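Local coordinates for exoribonuclease II, mitochondrial (Candida glabrata, PDB 6F3H), which degrades RNA exonucleolytically in the 3' to 5' direction as the nuclease component of the mitochondrial RNA degradosome, mtEXO, at residues 665-670 with 803-808; 752-757 with 784-789; 529-534 with 600-605. The protein carries 1 engineered substitution. All blocks are in the same frame, centred on the assembly; numbering follows the deposited sequence.

Interaction 1 of 3, residues 665-670 with 803-808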
loop_
_atom_site.group_PDB
_atom_site.type_symbol
_atom_site.label_atom_id
_atom_site.label_comp_id
_atom_site.label_asym_id
_atom_site.label_seq_id
_atom_site.Cartn_x
_atom_site.Cartn_y
_atom_site.Cartn_z
ATOM N N ASP A 665 2.209 21.992 -11.605
ATOM C CA ASP A 665 2.813 21.348 -12.771
ATOM C C ASP A 665 2.670 19.835 -12.696
ATOM O O ASP A 665 2.515 19.167 -13.724
ATOM C CB ASP A 665 4.309 21.688 -12.853
ATOM C CG ASP A 665 4.601 23.193 -12.886
ATOM O OD1 ASP A 665 3.857 23.954 -13.545
ATOM O OD2 ASP A 665 5.605 23.608 -12.252
ATOM N N ILE A 666 2.780 19.277 -11.488
ATOM C CA ILE A 666 2.653 17.837 -11.292
ATOM C C ILE A 666 1.219 17.385 -11.478
ATOM O O ILE A 666 0.979 16.264 -11.928
ATOM C CB ILE A 666 3.181 17.423 -9.916
ATOM N N THR A 667 0.243 18.224 -11.117
ATOM C CA THR A 667 -1.143 17.818 -11.278
ATOM C C THR A 667 -1.388 17.477 -12.722
ATOM O O THR A 667 -1.908 16.407 -13.053
ATOM C CB THR A 667 -2.083 18.944 -10.872
ATOM O OG1 THR A 667 -1.616 19.564 -9.673
ATOM C CG2 THR A 667 -3.444 18.396 -10.613
ATOM N N LYS A 668 -0.958 18.367 -13.598
ATOM C CA LYS A 668 -1.056 18.110 -15.018
ATOM C C LYS A 668 -0.251 16.868 -15.381
ATOM O O LYS A 668 -0.683 16.048 -16.196
ATOM C CB LYS A 668 -0.570 19.353 -15.735
ATOM C CG LYS A 668 -1.099 20.603 -15.029
ATOM C CD LYS A 668 -1.142 21.803 -15.945
ATOM C CE LYS A 668 -1.576 21.409 -17.367
ATOM N NZ LYS A 668 -1.471 22.526 -18.360
ATOM N N ILE A 669 0.901 16.680 -14.746
ATOM C CA ILE A 669 1.697 15.494 -15.044
ATOM C C ILE A 669 1.123 14.265 -14.348
ATOM O O ILE A 669 1.268 13.145 -14.855
ATOM C CB ILE A 669 3.172 15.707 -14.658
ATOM N N SER A 670 0.477 14.450 -13.184
ATOM C CA SER A 670 0.006 13.328 -12.369
ATOM C C SER A 670 -0.910 12.413 -13.147
ATOM O O SER A 670 -0.964 11.214 -12.858
ATOM C CB SER A 670 -0.730 13.829 -11.128
ATOM N N PRO A 803 -12.957 24.463 -16.903
ATOM C CA PRO A 803 -11.544 24.620 -16.529
ATOM C C PRO A 803 -10.708 23.364 -16.739
ATOM O O PRO A 803 -11.173 22.233 -16.587
ATOM C CB PRO A 803 -11.614 24.976 -15.034
ATOM C CG PRO A 803 -13.077 24.805 -14.628
ATOM C CD PRO A 803 -13.770 24.078 -15.748
ATOM N N ARG A 804 -9.448 23.585 -17.104
ATOM C CA ARG A 804 -8.499 22.503 -17.327
ATOM C C ARG A 804 -7.909 21.984 -16.007
ATOM O O ARG A 804 -8.080 22.564 -14.932
ATOM C CB ARG A 804 -7.379 22.960 -18.262
ATOM N N ILE A 805 -7.241 20.838 -16.099
ATOM C CA ILE A 805 -6.555 20.260 -14.953
ATOM C C ILE A 805 -5.382 21.144 -14.550
ATOM O O ILE A 805 -4.730 21.778 -15.390
ATOM C CB ILE A 805 -6.107 18.835 -15.312
ATOM C CG1 ILE A 805 -7.351 17.968 -15.519
ATOM C CG2 ILE A 805 -5.147 18.264 -14.281
ATOM C CD1 ILE A 805 -7.073 16.497 -15.646
ATOM N N GLY A 806 -5.108 21.196 -13.250
ATOM C CA GLY A 806 -4.034 22.031 -12.773
ATOM C C GLY A 806 -4.434 23.470 -12.615
ATOM O O GLY A 806 -3.608 24.286 -12.191
ATOM N N ASP A 807 -5.679 23.803 -12.928
ATOM C CA ASP A 807 -6.162 25.158 -12.767
ATOM C C ASP A 807 -6.511 25.413 -11.311
ATOM O O ASP A 807 -6.961 24.519 -10.591
ATOM C CB ASP A 807 -7.416 25.392 -13.606
ATOM C CG ASP A 807 -7.136 25.348 -15.076
ATOM O OD1 ASP A 807 -5.981 25.053 -15.431
ATOM O OD2 ASP A 807 -8.069 25.595 -15.874
ATOM N N THR A 808 -6.347 26.658 -10.898
ATOM C CA THR A 808 -6.606 27.052 -9.529
ATOM C C THR A 808 -7.936 27.768 -9.455
ATOM O O THR A 808 -8.312 28.488 -10.381
ATOM C CB THR A 808 -5.503 27.955 -9.006
ATOM O OG1 THR A 808 -4.240 27.402 -9.393
ATOM C CG2 THR A 808 -5.599 28.055 -7.498
#
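Ile805 and Lys668 bury more surface here than any other residues, and Thr667 and Gly806 complete the contact. Ile805 points toward helix 663-670. Its CG2 lies anti to the backbone N (chi1 -66° for CG1), and this branch does the touching. Ile805 CG2 sits 4.0 Å from CG2 of Thr667 and 3.9 Å from the backbone O of Thr667. The two side chains cross obliquely, methyl to methyl. Thr667 can offer its methyl because CG2 is anti to its own N. Its hydroxyl is turned back along the helix and bonds to the carbonyl O of Leu663.

Residues 804-807 form a type II beta turn with Gly806 in the third position. The bond that closes it, Asp807 N to Arg804 O, is weak. The turn lies in the loop between strands 790-794 and 808-818. These strands belong to the C-terminal five-stranded sheet, which is consistent with the S1-type OB fold of RNase II relatives. Gly806 has a phi of 82°, a value that suits glycine. Its bare CA lies 4.1 Å from CB of Thr667 and 4.0 Å from CG of Lys668. The turn and the helix therefore approach closely at this point.

Lys668 passes alongside the turn with its aliphatic part. Its CD lies 3.6 Å from the carbonyl O of Ile805. The chain bends at chi3 (38°). Its NZ stays 5.9 Å from Asp807 OD1, too far for a salt bridge, though some attraction between the charges is possible. Asp807 OD2 instead accepts a weak hydrogen bond from Arg804 N within the turn. Backbone bonds from Gly806 and Asp807 to Val770 fix the loop to the sheet. On the helix, Ser670 packs on an adenine base of the bound RNA.

Interaction 2 of 3, residues 752-757 with 784-789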
loop_
_atom_site.group_PDB
_atom_site.type_symbol
_atom_site.label_atom_id
_atom_site.label_comp_id
_atom_site.label_asym_id
_atom_site.label_seq_id
_atom_site.Cartn_x
_atom_site.Cartn_y
_atom_site.Cartn_z
ATOM N N TYR A 752 -9.586 11.151 7.012
ATOM C CA TYR A 752 -10.578 11.302 8.065
ATOM C C TYR A 752 -10.195 12.450 8.958
ATOM O O TYR A 752 -11.027 13.298 9.273
ATOM C CB TYR A 752 -10.700 10.016 8.875
ATOM C CG TYR A 752 -11.427 10.138 10.210
ATOM C CD1 TYR A 752 -12.795 10.402 10.269
ATOM C CD2 TYR A 752 -10.763 9.943 11.407
ATOM C CE1 TYR A 752 -13.467 10.483 11.496
ATOM C CE2 TYR A 752 -11.434 10.027 12.635
ATOM C CZ TYR A 752 -12.762 10.296 12.678
ATOM O OH TYR A 752 -13.310 10.358 13.938
ATOM N N TRP A 753 -8.905 12.540 9.303
ATOM C CA TRP A 753 -8.432 13.565 10.224
ATOM C C TRP A 753 -8.281 14.926 9.548
ATOM O O TRP A 753 -8.571 15.956 10.166
ATOM C CB TRP A 753 -7.120 13.133 10.864
ATOM C CG TRP A 753 -7.263 11.984 11.813
ATOM C CD1 TRP A 753 -6.793 10.725 11.627
ATOM C CD2 TRP A 753 -7.936 11.975 13.087
ATOM N NE1 TRP A 753 -7.102 9.938 12.712
ATOM C CE2 TRP A 753 -7.811 10.679 13.616
ATOM C CE3 TRP A 753 -8.618 12.935 13.830
ATOM C CZ2 TRP A 753 -8.345 10.314 14.842
ATOM C CZ3 TRP A 753 -9.148 12.569 15.057
ATOM C CH2 TRP A 753 -9.010 11.270 15.547
ATOM N N THR A 754 -7.778 14.974 8.317
ATOM C CA THR A 754 -7.810 16.232 7.583
ATOM C C THR A 754 -9.198 16.837 7.636
ATOM O O THR A 754 -9.365 18.000 8.013
ATOM C CB THR A 754 -7.427 16.013 6.129
ATOM O OG1 THR A 754 -6.166 15.359 6.070
ATOM C CG2 THR A 754 -7.340 17.333 5.408
ATOM N N LEU A 755 -10.217 16.031 7.297
ATOM C CA LEU A 755 -11.584 16.535 7.210
ATOM C C LEU A 755 -12.155 16.871 8.579
ATOM O O LEU A 755 -12.791 17.918 8.744
ATOM C CB LEU A 755 -12.478 15.520 6.515
ATOM C CG LEU A 755 -12.142 15.104 5.082
ATOM C CD1 LEU A 755 -13.295 14.325 4.478
ATOM C CD2 LEU A 755 -11.798 16.277 4.211
ATOM N N LYS A 756 -11.922 16.012 9.579
ATOM C CA LYS A 756 -12.443 16.269 10.922
ATOM C C LYS A 756 -11.936 17.604 11.447
ATOM O O LYS A 756 -12.621 18.278 12.221
ATOM C CB LYS A 756 -12.034 15.128 11.864
ATOM C CG LYS A 756 -12.768 15.036 13.213
ATOM C CD LYS A 756 -12.827 13.584 13.772
ATOM C CE LYS A 756 -13.468 13.501 15.193
ATOM N NZ LYS A 756 -12.920 12.410 16.102
ATOM N N HIS A 757 -10.758 18.017 11.000
ATOM C CA HIS A 757 -10.236 19.324 11.358
ATOM C C HIS A 757 -10.947 20.428 10.592
ATOM O O HIS A 757 -11.353 21.439 11.171
ATOM C CB HIS A 757 -8.745 19.364 11.071
ATOM C CG HIS A 757 -8.218 20.745 10.907
ATOM N ND1 HIS A 757 -8.058 21.602 11.973
ATOM C CD2 HIS A 757 -7.815 21.423 9.808
ATOM C CE1 HIS A 757 -7.577 22.750 11.536
ATOM N NE2 HIS A 757 -7.417 22.667 10.227
ATOM N N PRO A 784 -4.265 22.764 -1.989
ATOM C CA PRO A 784 -2.821 22.916 -1.909
ATOM C C PRO A 784 -2.351 22.852 -0.474
ATOM O O PRO A 784 -1.314 22.243 -0.180
ATOM C CB PRO A 784 -2.597 24.289 -2.539
ATOM C CG PRO A 784 -3.823 24.518 -3.366
ATOM C CD PRO A 784 -4.916 23.941 -2.568
ATOM N N GLU A 785 -3.112 23.441 0.447
ATOM C CA GLU A 785 -2.649 23.451 1.821
ATOM C C GLU A 785 -2.671 22.057 2.440
ATOM O O GLU A 785 -1.897 21.799 3.368
ATOM C CB GLU A 785 -3.495 24.436 2.639
ATOM N N TYR A 786 -3.487 21.137 1.920
ATOM C CA TYR A 786 -3.637 19.824 2.535
ATOM C C TYR A 786 -3.557 18.736 1.485
ATOM O O TYR A 786 -4.261 18.789 0.470
ATOM C CB TYR A 786 -4.955 19.652 3.264
ATOM C CG TYR A 786 -5.268 20.662 4.315
ATOM C CD1 TYR A 786 -5.833 21.892 3.989
ATOM C CD2 TYR A 786 -5.000 20.386 5.646
ATOM C CE1 TYR A 786 -6.135 22.803 4.976
ATOM C CE2 TYR A 786 -5.292 21.281 6.629
ATOM C CZ TYR A 786 -5.856 22.484 6.296
ATOM O OH TYR A 786 -6.128 23.363 7.309
ATOM N N SER A 787 -2.792 17.696 1.784
ATOM C CA SER A 787 -2.641 16.619 0.822
ATOM C C SER A 787 -3.853 15.688 0.797
ATOM O O SER A 787 -4.217 15.190 -0.274
ATOM C CB SER A 787 -1.363 15.841 1.139
ATOM O OG SER A 787 -0.206 16.627 0.893
ATOM N N TYR A 788 -4.506 15.465 1.942
ATOM C CA TYR A 788 -5.566 14.469 2.062
ATOM C C TYR A 788 -6.946 15.083 2.115
ATOM O O TYR A 788 -7.908 14.416 2.489
ATOM C CB TYR A 788 -5.337 13.611 3.297
ATOM C CG TYR A 788 -4.094 12.792 3.155
ATOM C CD1 TYR A 788 -3.792 12.163 1.954
ATOM C CD2 TYR A 788 -3.208 12.669 4.209
ATOM C CE1 TYR A 788 -2.643 11.411 1.816
ATOM C CE2 TYR A 788 -2.059 11.919 4.095
ATOM C CZ TYR A 788 -1.774 11.290 2.896
ATOM O OH TYR A 788 -0.615 10.547 2.779
ATOM N N ALA A 789 -7.054 16.337 1.756
ATOM C CA ALA A 789 -8.331 16.981 1.571
ATOM C C ALA A 789 -8.555 16.996 0.068
ATOM O O ALA A 789 -8.178 17.943 -0.621
ATOM C CB ALA A 789 -8.337 18.379 2.170
#
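This is a mainly apolar helix-to-loop contact with one weak polar link. It joins the long helix 725-761 to the loop between strands 778-782 and 790-794. Thr754 is the central residue. It is buried and points toward the loop. CG2 is anti to the backbone N, which puts the methyl against Ala789 and Tyr786 and leaves OG1 beside the backbone N. Thr754 CG2 meets Ala789 CB at 3.5 Å. The same methyl lies 3.9 Å from CD2 of Tyr786, approaching the ring obliquely. The hydroxyl branch is used differently. Thr754 OG1 is 3.4 Å from CB of Tyr788, but its hydrogen bond goes to the carbonyl O of Ser750, one turn earlier in the helix. This satisfies the buried hydroxyl inside the helix. Leu755 adds CD2 near the CA of Ala789.

The loop belongs to the C-terminal five-stranded sheet, whose strands fit the S1-type OB fold found in RNase II relatives. A short connection, partly unmodelled, leads from helix 725-761 to strand 765-770. The contact packs a loop of the sheet against the helix that precedes it.

One turn after Thr754, His757 extends with CG anti to the backbone N (chi1 158°). The side chains of His757 and Tyr786 cross at about a right angle. Tyr786 OH lies at the edge of the imidazole, in its plane. His757 NE2 donates to Tyr786 OH at 3.3 Å, but the N-H...O angle of 132° makes this bond weak. Phe596 meets both rings, edge-to-face (T-shaped) with Tyr786 and tilted by about 50° to the plane of His757. Of the Tyr788 side chain, CB comes nearest to Thr754, and the backbone carbonyl of Tyr788 lies by Thr754 CB. The Tyr788 ring leads away from residues 752-757, and the side chain touches Ser750 of the same helix.

Interaction 3 of 3, residues 529-534 with 600-605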
loop_
_atom_site.group_PDB
_atom_site.type_symbol
_atom_site.label_atom_id
_atom_site.label_comp_id
_atom_site.label_asym_id
_atom_site.label_seq_id
_atom_site.Cartn_x
_atom_site.Cartn_y
_atom_site.Cartn_z
ATOM N N LYS A 529 18.973 18.212 14.401
ATOM C CA LYS A 529 20.294 18.488 14.956
ATOM C C LYS A 529 21.302 18.618 13.839
ATOM O O LYS A 529 21.976 19.641 13.711
ATOM C CB LYS A 529 20.720 17.394 15.935
ATOM N N VAL A 530 21.330 17.625 12.958
ATOM C CA VAL A 530 22.204 17.649 11.789
ATOM C C VAL A 530 22.006 18.920 10.990
ATOM O O VAL A 530 22.969 19.520 10.501
ATOM C CB VAL A 530 21.969 16.408 10.919
ATOM C CG1 VAL A 530 22.802 16.494 9.670
ATOM C CG2 VAL A 530 22.329 15.168 11.700
ATOM N N ASP A 531 20.755 19.322 10.779
ATOM C CA ASP A 531 20.563 20.517 9.979
ATOM C C ASP A 531 21.148 21.733 10.683
ATOM O O ASP A 531 21.926 22.493 10.092
ATOM C CB ASP A 531 19.091 20.719 9.671
ATOM C CG ASP A 531 18.620 19.860 8.509
ATOM O OD1 ASP A 531 19.372 19.728 7.514
ATOM O OD2 ASP A 531 17.480 19.338 8.578
ATOM N N SER A 532 20.868 21.882 11.981
ATOM C CA SER A 532 21.372 23.068 12.658
ATOM C C SER A 532 22.887 23.035 12.696
ATOM O O SER A 532 23.541 24.082 12.679
ATOM C CB SER A 532 20.742 23.223 14.051
ATOM O OG SER A 532 21.055 22.147 14.895
ATOM N N ILE A 533 23.450 21.840 12.721
ATOM C CA ILE A 533 24.892 21.687 12.631
ATOM C C ILE A 533 25.415 22.222 11.307
ATOM O O ILE A 533 26.403 22.960 11.269
ATOM C CB ILE A 533 25.250 20.211 12.811
ATOM C CG1 ILE A 533 25.077 19.845 14.276
ATOM C CG2 ILE A 533 26.629 19.919 12.262
ATOM C CD1 ILE A 533 25.080 18.395 14.508
ATOM N N LEU A 534 24.772 21.851 10.200
ATOM C CA LEU A 534 25.285 22.261 8.900
ATOM C C LEU A 534 24.964 23.706 8.590
ATOM O O LEU A 534 25.396 24.222 7.553
ATOM C CB LEU A 534 24.731 21.381 7.786
ATOM C CG LEU A 534 24.980 19.890 7.977
ATOM C CD1 LEU A 534 24.043 19.071 7.108
ATOM C CD2 LEU A 534 26.419 19.513 7.753
ATOM N N SER A 600 9.643 17.555 5.335
ATOM C CA SER A 600 10.756 18.454 5.080
ATOM C C SER A 600 11.709 17.840 4.070
ATOM O O SER A 600 11.966 16.637 4.101
ATOM C CB SER A 600 11.506 18.748 6.383
ATOM O OG SER A 600 10.602 18.878 7.468
ATOM N N GLN A 601 12.166 18.665 3.131
ATOM C CA GLN A 601 13.277 18.337 2.247
ATOM C C GLN A 601 14.425 19.255 2.675
ATOM O O GLN A 601 14.417 20.462 2.407
ATOM C CB GLN A 601 12.878 18.515 0.786
ATOM N N THR A 602 15.396 18.683 3.372
ATOM C CA THR A 602 16.454 19.446 4.004
ATOM C C THR A 602 17.800 18.807 3.710
ATOM O O THR A 602 17.893 17.773 3.037
ATOM C CB THR A 602 16.221 19.551 5.511
ATOM O OG1 THR A 602 16.458 18.275 6.105
ATOM C CG2 THR A 602 14.828 19.996 5.804
ATOM N N LYS A 603 18.850 19.412 4.274
ATOM C CA LYS A 603 20.194 18.882 4.093
ATOM C C LYS A 603 20.325 17.479 4.664
ATOM O O LYS A 603 20.964 16.627 4.048
ATOM C CB LYS A 603 21.215 19.814 4.730
ATOM C CG LYS A 603 21.465 21.101 3.969
ATOM C CD LYS A 603 22.775 21.756 4.425
ATOM C CE LYS A 603 22.882 23.200 3.934
ATOM N NZ LYS A 603 23.831 24.022 4.744
ATOM N N SER A 604 19.765 17.222 5.854
ATOM C CA SER A 604 19.886 15.880 6.428
ATOM C C SER A 604 19.042 14.844 5.682
ATOM O O SER A 604 19.513 13.731 5.428
ATOM C CB SER A 604 19.551 15.890 7.921
ATOM O OG SER A 604 18.538 16.796 8.257
ATOM N N THR A 605 17.787 15.165 5.349
ATOM C CA THR A 605 16.988 14.228 4.557
ATOM C C THR A 605 17.675 13.925 3.238
ATOM O O THR A 605 17.707 12.772 2.789
ATOM C CB THR A 605 15.587 14.769 4.305
ATOM O OG1 THR A 605 15.671 15.827 3.346
ATOM C CG2 THR A 605 14.992 15.306 5.587
#
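The contact lies at the capped N terminus of helix 603-625 in the RNB domain, where Thr602 and Thr605 form a capping box. Thr602 is the N-cap. Its N donates to Thr605 OG1 at 2.9 Å, and its OG1 accepts a straight but weak bond from Thr605 N. Asp531, from helix 527-534, reaches this helix start with its carboxylate. CG is anti to the carbonyl carbon (chi1 -81°), and both oxygens are used. Thr602 OG1 donates to Asp531 OD2 at 2.9 Å, on the syn lone pair. Ser604 N donates to Asp531 OD1 at 3.0 Å, meeting it from above the carboxylate plane. Two bonds to different oxygens limit rotation of the group. The position at a helix N terminus would favour its negative charge.

Thr602 OG1 can serve both Asp531 and Thr605 because it sits between the backbone N and carbonyl carbon (chi1 71°). Ser604 OG is hydrogen-bonded to the carbonyl O of Tyr527, a further tie between the two helices. Ser604 OG also lies 2.8 Å from Asp531 OD2. Beside it, Val530 CG1 packs on Ser604 CB at 3.7 Å. The side chain of Ser604 is about 10 Å from the bound magnesium ion, so the contact lies near the metal site without forming part of it.

Leu534 and Lys603 cross obliquely on the more exposed side. CD1 of Leu534 lies 3.8 Å from CB of Lys603. The lysine chain, extended beyond CG, crosses the leucine with CD near Leu534 CB, and its NZ makes a weak 3.2 Å hydrogen bond to the backbone O of Leu534.

Going from the N terminus, interaction 3 closes first. It joins helix 527-534 to the start of helix 603-625 within the RNB domain, near the metal site. The chain then reaches helix 663-670, where interaction 1 opens. Before that loop closes, interaction 2 joins helix 725-761 to the loop before strand 790-794. Interaction 1 closes last, joining helix 663-670, within the RNB range, to the loop before strand 808-818. Interaction 2 is thus nested inside it, and interaction 3 is in series with both. The centres of interactions 1 and 2 are about 19 Å apart. The centre of interaction 3 is about 31 Å from that of interaction 1 and about 27 Å from that of interaction 2.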